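Local coordinates for glutaredoxin related protein (Sulfolobus solfataricus, PDB 4MNN) that probably acts as an atypical protein disulfide oxidoreductase, exchanging thiols and disulfides in the cell's redox metabolism, at residues Arg54-Pro66 with Tyr122-Tyr136. Numbering follows the deposited sequence.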
loop_
_atom_site.group_PDB
_atom_site.type_symbol
_atom_site.label_atom_id
_atom_site.label_comp_id
_atom_site.label_asym_id
_atom_site.label_seq_id
_atom_site.Cartn_x
_atom_site.Cartn_y
_atom_site.Cartn_z
ATOM N N ARG A 54 -7.497 -9.607 -3.202
ATOM C CA ARG A 54 -7.713 -10.454 -4.369
ATOM C C ARG A 54 -8.402 -11.601 -3.641
ATOM O O ARG A 54 -7.791 -12.289 -2.821
ATOM C CB ARG A 54 -6.395 -10.850 -5.037
ATOM C CG ARG A 54 -6.603 -11.449 -6.414
ATOM C CD ARG A 54 -5.318 -11.802 -7.165
ATOM N NE ARG A 54 -5.634 -12.780 -8.208
ATOM C CZ ARG A 54 -4.887 -13.037 -9.285
ATOM N NH1 ARG A 54 -3.740 -12.383 -9.502
ATOM N NH2 ARG A 54 -5.300 -13.958 -10.157
ATOM N N GLY A 55 -9.699 -11.755 -3.901
ATOM C CA GLY A 55 -10.468 -12.763 -3.194
ATOM C C GLY A 55 -10.539 -12.372 -1.728
ATOM O O GLY A 55 -10.754 -11.202 -1.400
ATOM N N ASP A 56 -10.350 -13.324 -0.821
ATOM C CA ASP A 56 -10.400 -12.995 0.605
ATOM C C ASP A 56 -9.044 -12.501 1.104
ATOM O O ASP A 56 -8.919 -12.097 2.260
ATOM C CB ASP A 56 -10.756 -14.228 1.450
ATOM C CG ASP A 56 -12.196 -14.650 1.294
ATOM O OD1 ASP A 56 -13.066 -13.749 1.260
ATOM O OD2 ASP A 56 -12.447 -15.881 1.225
ATOM N N ARG A 57 -8.017 -12.552 0.259
ATOM C CA ARG A 57 -6.694 -12.142 0.749
ATOM C C ARG A 57 -6.431 -10.640 0.756
ATOM O O ARG A 57 -6.572 -10.002 -0.269
ATOM C CB ARG A 57 -5.586 -12.806 -0.062
ATOM C CG ARG A 57 -4.176 -12.361 0.337
ATOM C CD ARG A 57 -3.140 -13.261 -0.376
ATOM N NE ARG A 57 -1.762 -12.774 -0.187
ATOM C CZ ARG A 57 -0.684 -13.325 -0.738
ATOM N NH1 ARG A 57 -0.811 -14.388 -1.525
ATOM N NH2 ARG A 57 0.521 -12.824 -0.491
ATOM N N VAL A 58 -6.015 -10.104 1.903
ATOM C CA VAL A 58 -5.674 -8.673 2.015
ATOM C C VAL A 58 -4.154 -8.547 1.847
ATOM O O VAL A 58 -3.380 -9.096 2.638
ATOM C CB VAL A 58 -6.072 -8.088 3.405
ATOM C CG1 VAL A 58 -5.627 -6.610 3.515
ATOM C CG2 VAL A 58 -7.603 -8.202 3.616
ATOM N N TYR A 59 -3.724 -7.862 0.790
ATOM C CA TYR A 59 -2.313 -7.663 0.535
ATOM C C TYR A 59 -1.747 -6.582 1.414
ATOM O O TYR A 59 -0.631 -6.709 1.922
ATOM C CB TYR A 59 -2.087 -7.342 -0.937
ATOM C CG TYR A 59 -2.257 -8.581 -1.786
ATOM C CD1 TYR A 59 -3.527 -9.056 -2.106
ATOM C CD2 TYR A 59 -1.141 -9.314 -2.207
ATOM C CE1 TYR A 59 -3.697 -10.259 -2.835
ATOM C CE2 TYR A 59 -1.296 -10.507 -2.932
ATOM C CZ TYR A 59 -2.579 -10.965 -3.236
ATOM O OH TYR A 59 -2.752 -12.139 -3.965
ATOM N N TYR A 60 -2.511 -5.515 1.604
ATOM C CA TYR A 60 -2.079 -4.463 2.515
ATOM C C TYR A 60 -3.184 -3.451 2.697
ATOM O O TYR A 60 -4.189 -3.471 1.978
ATOM C CB TYR A 60 -0.813 -3.773 1.966
ATOM C CG TYR A 60 -1.004 -3.083 0.631
ATOM C CD1 TYR A 60 -1.586 -1.819 0.556
ATOM C CD2 TYR A 60 -0.620 -3.706 -0.563
ATOM C CE1 TYR A 60 -1.774 -1.185 -0.678
ATOM C CE2 TYR A 60 -0.820 -3.081 -1.817
ATOM C CZ TYR A 60 -1.390 -1.833 -1.864
ATOM O OH TYR A 60 -1.621 -1.173 -3.074
ATOM N N THR A 61 -2.990 -2.566 3.668
ATOM C CA THR A 61 -3.914 -1.466 3.917
ATOM C C THR A 61 -3.011 -0.239 3.922
ATOM O O THR A 61 -1.931 -0.259 4.539
ATOM C CB THR A 61 -4.556 -1.492 5.313
ATOM O OG1 THR A 61 -5.342 -2.666 5.457
ATOM C CG2 THR A 61 -5.483 -0.265 5.495
ATOM N N TYR A 62 -3.458 0.800 3.232
ATOM C CA TYR A 62 -2.762 2.063 3.168
ATOM C C TYR A 62 -3.672 3.027 3.940
ATOM O O TYR A 62 -4.840 3.258 3.526
ATOM C CB TYR A 62 -2.676 2.519 1.710
ATOM C CG TYR A 62 -1.823 3.740 1.515
ATOM C CD1 TYR A 62 -0.543 3.652 0.946
ATOM C CD2 TYR A 62 -2.302 5.015 1.880
ATOM C CE1 TYR A 62 0.237 4.805 0.745
ATOM C CE2 TYR A 62 -1.533 6.170 1.684
ATOM C CZ TYR A 62 -0.272 6.064 1.124
ATOM O OH TYR A 62 0.489 7.214 0.975
ATOM N N TYR A 63 -3.157 3.549 5.047
ATOM C CA TYR A 63 -3.876 4.499 5.875
ATOM C C TYR A 63 -3.536 5.921 5.426
ATOM O O TYR A 63 -2.481 6.461 5.757
ATOM C CB TYR A 63 -3.512 4.264 7.340
ATOM C CG TYR A 63 -3.983 2.894 7.819
ATOM C CD1 TYR A 63 -3.095 1.806 7.898
ATOM C CD2 TYR A 63 -5.312 2.707 8.247
ATOM C CE1 TYR A 63 -3.508 0.585 8.392
ATOM C CE2 TYR A 63 -5.742 1.479 8.756
ATOM C CZ TYR A 63 -4.838 0.427 8.826
ATOM O OH TYR A 63 -5.260 -0.796 9.317
ATOM N N GLY A 64 -4.474 6.494 4.660
ATOM C CA GLY A 64 -4.357 7.815 4.073
ATOM C C GLY A 64 -4.877 7.624 2.666
ATOM O O GLY A 64 -5.628 6.662 2.423
ATOM N N ILE A 65 -4.477 8.487 1.735
ATOM C CA ILE A 65 -4.913 8.327 0.337
ATOM C C ILE A 65 -3.625 8.341 -0.472
ATOM O O ILE A 65 -2.837 9.281 -0.405
ATOM C CB ILE A 65 -5.866 9.475 -0.113
ATOM C CG1 ILE A 65 -7.114 9.475 0.789
ATOM C CG2 ILE A 65 -6.233 9.294 -1.589
ATOM C CD1 ILE A 65 -8.082 10.630 0.497
ATOM N N PRO A 66 -3.383 7.283 -1.258
ATOM C CA PRO A 66 -2.139 7.250 -2.024
ATOM C C PRO A 66 -2.025 8.149 -3.245
ATOM O O PRO A 66 -1.928 7.654 -4.363
ATOM C CB PRO A 66 -2.005 5.771 -2.376
ATOM C CG PRO A 66 -3.414 5.361 -2.598
ATOM C CD PRO A 66 -4.176 6.055 -1.461
ATOM N N TYR A 122 5.392 -3.535 -1.175
ATOM C CA TYR A 122 4.167 -4.039 -1.833
ATOM C C TYR A 122 4.507 -5.391 -2.436
ATOM O O TYR A 122 3.689 -6.318 -2.417
ATOM C CB TYR A 122 3.703 -3.118 -2.954
ATOM C CG TYR A 122 3.078 -1.830 -2.481
ATOM C CD1 TYR A 122 3.230 -0.647 -3.225
ATOM C CD2 TYR A 122 2.302 -1.795 -1.306
ATOM C CE1 TYR A 122 2.617 0.554 -2.817
ATOM C CE2 TYR A 122 1.679 -0.595 -0.875
ATOM C CZ TYR A 122 1.841 0.567 -1.649
ATOM O OH TYR A 122 1.203 1.731 -1.300
ATOM N N GLN A 123 5.719 -5.514 -2.969
ATOM C CA GLN A 123 6.112 -6.787 -3.567
ATOM C C GLN A 123 6.351 -7.841 -2.496
ATOM O O GLN A 123 6.039 -9.001 -2.702
ATOM C CB GLN A 123 7.326 -6.591 -4.454
ATOM C CG GLN A 123 6.932 -5.784 -5.697
ATOM C CD GLN A 123 8.103 -5.477 -6.566
ATOM O OE1 GLN A 123 8.749 -4.444 -6.415
ATOM N NE2 GLN A 123 8.403 -6.385 -7.486
ATOM N N VAL A 124 6.909 -7.438 -1.360
ATOM C CA VAL A 124 7.093 -8.378 -0.267
ATOM C C VAL A 124 5.709 -8.917 0.201
ATOM O O VAL A 124 5.552 -10.122 0.484
ATOM C CB VAL A 124 7.826 -7.697 0.911
ATOM C CG1 VAL A 124 7.866 -8.622 2.107
ATOM C CG2 VAL A 124 9.234 -7.281 0.490
ATOM N N SER A 125 4.692 -8.055 0.262
ATOM C CA SER A 125 3.356 -8.509 0.709
ATOM C C SER A 125 2.749 -9.523 -0.267
ATOM O O SER A 125 1.924 -10.359 0.116
ATOM C CB SER A 125 2.396 -7.304 0.885
ATOM O OG SER A 125 1.855 -6.812 -0.343
ATOM N N GLN A 126 3.172 -9.442 -1.525
ATOM C CA GLN A 126 2.720 -10.384 -2.567
ATOM C C GLN A 126 3.343 -11.762 -2.384
ATOM O O GLN A 126 2.675 -12.796 -2.561
ATOM C CB GLN A 126 3.171 -9.896 -3.934
ATOM C CG GLN A 126 2.152 -9.246 -4.782
ATOM C CD GLN A 126 2.752 -8.853 -6.128
ATOM O OE1 GLN A 126 3.354 -7.803 -6.256
ATOM N NE2 GLN A 126 2.619 -9.715 -7.110
ATOM N N ILE A 127 4.644 -11.767 -2.079
ATOM C CA ILE A 127 5.433 -12.983 -1.913
ATOM C C ILE A 127 5.215 -13.699 -0.608
ATOM O O ILE A 127 5.346 -14.913 -0.540
ATOM C CB ILE A 127 6.964 -12.677 -1.897
ATOM C CG1 ILE A 127 7.398 -11.967 -3.164
ATOM C CG2 ILE A 127 7.756 -13.958 -1.711
ATOM C CD1 ILE A 127 8.757 -11.362 -3.006
ATOM N N ASN A 128 4.877 -12.947 0.428
ATOM C CA ASN A 128 4.813 -13.526 1.762
ATOM C C ASN A 128 3.517 -13.240 2.515
ATOM O O ASN A 128 3.312 -12.138 3.032
ATOM C CB ASN A 128 6.054 -12.965 2.516
ATOM C CG ASN A 128 6.223 -13.517 3.916
ATOM O OD1 ASN A 128 7.250 -13.272 4.570
ATOM N ND2 ASN A 128 5.257 -14.248 4.382
ATOM N N GLU A 129 2.648 -14.249 2.577
ATOM C CA GLU A 129 1.371 -14.112 3.266
ATOM C C GLU A 129 1.508 -14.050 4.771
ATOM O O GLU A 129 0.526 -13.769 5.472
ATOM C CB GLU A 129 0.463 -15.295 2.928
ATOM C CG GLU A 129 0.224 -15.482 1.469
ATOM C CD GLU A 129 -0.576 -16.735 1.199
ATOM O OE1 GLU A 129 -1.718 -16.820 1.727
ATOM O OE2 GLU A 129 -0.058 -17.620 0.474
ATOM N N ASN A 130 2.710 -14.330 5.281
ATOM C CA ASN A 130 2.934 -14.328 6.727
ATOM C C ASN A 130 3.280 -12.927 7.228
ATOM O O ASN A 130 3.494 -12.725 8.429
ATOM C CB ASN A 130 4.076 -15.289 7.072
ATOM C CG ASN A 130 3.775 -16.725 6.672
ATOM O OD1 ASN A 130 4.604 -17.399 6.044
ATOM N ND2 ASN A 130 2.601 -17.199 7.035
ATOM N N VAL A 131 3.388 -11.979 6.301
ATOM C CA VAL A 131 3.684 -10.586 6.653
ATOM C C VAL A 131 2.351 -9.827 6.602
ATOM O O VAL A 131 1.534 -10.097 5.739
ATOM C CB VAL A 131 4.683 -9.940 5.626
ATOM C CG1 VAL A 131 4.507 -8.419 5.589
ATOM C CG2 VAL A 131 6.140 -10.249 6.031
ATOM N N LYS A 132 2.121 -8.911 7.538
ATOM C CA LYS A 132 0.899 -8.107 7.509
ATOM C C LYS A 132 1.393 -6.680 7.304
ATOM O O LYS A 132 1.867 -6.045 8.244
ATOM C CB LYS A 132 0.114 -8.201 8.818
ATOM C CG LYS A 132 -1.170 -7.356 8.729
ATOM C CD LYS A 132 -1.926 -7.311 10.024
ATOM C CE LYS A 132 -3.265 -6.652 9.798
ATOM N NZ LYS A 132 -4.107 -6.594 11.014
ATOM N N LEU A 133 1.319 -6.219 6.049
ATOM C CA LEU A 133 1.790 -4.888 5.657
ATOM C C LEU A 133 0.747 -3.790 5.811
ATOM O O LEU A 133 -0.373 -3.905 5.324
ATOM C CB LEU A 133 2.261 -4.910 4.175
ATOM C CG LEU A 133 2.742 -3.549 3.623
ATOM C CD1 LEU A 133 3.991 -3.128 4.405
ATOM C CD2 LEU A 133 3.031 -3.654 2.114
ATOM N N GLU A 134 1.123 -2.718 6.486
ATOM C CA GLU A 134 0.245 -1.553 6.636
ATOM C C GLU A 134 1.097 -0.349 6.316
ATOM O O GLU A 134 2.258 -0.282 6.763
ATOM C CB GLU A 134 -0.289 -1.462 8.072
ATOM C CG GLU A 134 -1.298 -2.614 8.347
ATOM C CD GLU A 134 -1.807 -2.662 9.775
ATOM O OE1 GLU A 134 -1.000 -2.870 10.701
ATOM O OE2 GLU A 134 -3.022 -2.499 9.955
ATOM N N ILE A 135 0.548 0.593 5.551
ATOM C CA ILE A 135 1.288 1.805 5.190
ATOM C C ILE A 135 0.530 2.937 5.826
ATOM O O ILE A 135 -0.683 2.926 5.800
ATOM C CB ILE A 135 1.266 2.066 3.673
ATOM C CG1 ILE A 135 1.533 0.763 2.908
ATOM C CG2 ILE A 135 2.281 3.177 3.334
ATOM C CD1 ILE A 135 2.891 0.155 3.136
ATOM N N TYR A 136 1.240 3.902 6.403
ATOM C CA TYR A 136 0.585 5.050 7.035
ATOM C C TYR A 136 1.116 6.364 6.518
ATOM O O TYR A 136 2.316 6.561 6.507
ATOM C CB TYR A 136 0.837 5.071 8.544
ATOM C CG TYR A 136 0.247 3.906 9.296
ATOM C CD1 TYR A 136 0.926 2.678 9.381
ATOM C CD2 TYR A 136 -0.992 4.034 9.928
ATOM C CE1 TYR A 136 0.386 1.598 10.086
ATOM C CE2 TYR A 136 -1.552 2.954 10.631
ATOM C CZ TYR A 136 -0.858 1.748 10.708
ATOM O OH TYR A 136 -1.412 0.690 11.397
HETATM O O HOH W 1 0.186 -8.078 4.247
HETATM O O HOH W 2 -0.054 -13.240 -4.407
#
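Strand 57-63 runs parallel to strand 131-136, joined by backbone hydrogen bonds from Ile135 N to Thr61 O (2.8 Å) and from Tyr63 N to Ile135 O (2.7 Å, nearly straight at 176°). Where the strands part, a water accepts from Leu133 N and lies in donating reach of Tyr59 O and Val131 O, which it may serve in turn. Beyond it, the extended Arg57 side chain, its CG anti to the backbone N (chi1 177°), carries NH2 to the C-terminal end of helix 122-127, where it donates to Ser125 O (2.9 Å) and, from above the carbonyl plane, to Gln126 O (3.0 Å). Glu129 CG sits over the centre of one guanidinium face, and Tyr59 CE2 lies over the opposite face, offset toward its rim; the Glu129 carboxylate adds only a long, out-of-plane salt bridge. A leucine in place of Arg57 would probably leave both helix-end carbonyls without this donor and take the nearby positive charge away from Glu129. Aromatic contacts occupy both sheet faces. Tyr60 and Tyr122 form an offset stack (centroids 4.3 Å apart, planes at 29°), while Tyr62 CD1 packs on Ile135 CB. On the other face, Tyr63 lies alongside Tyr136, barely overlapping it, and Tyr63 OH donates to Glu134 OE2 (2.9 Å). This parallel pairing fuses two thioredoxin-fold units into one continuous sheet, as in protein disulfide oxidoreductases.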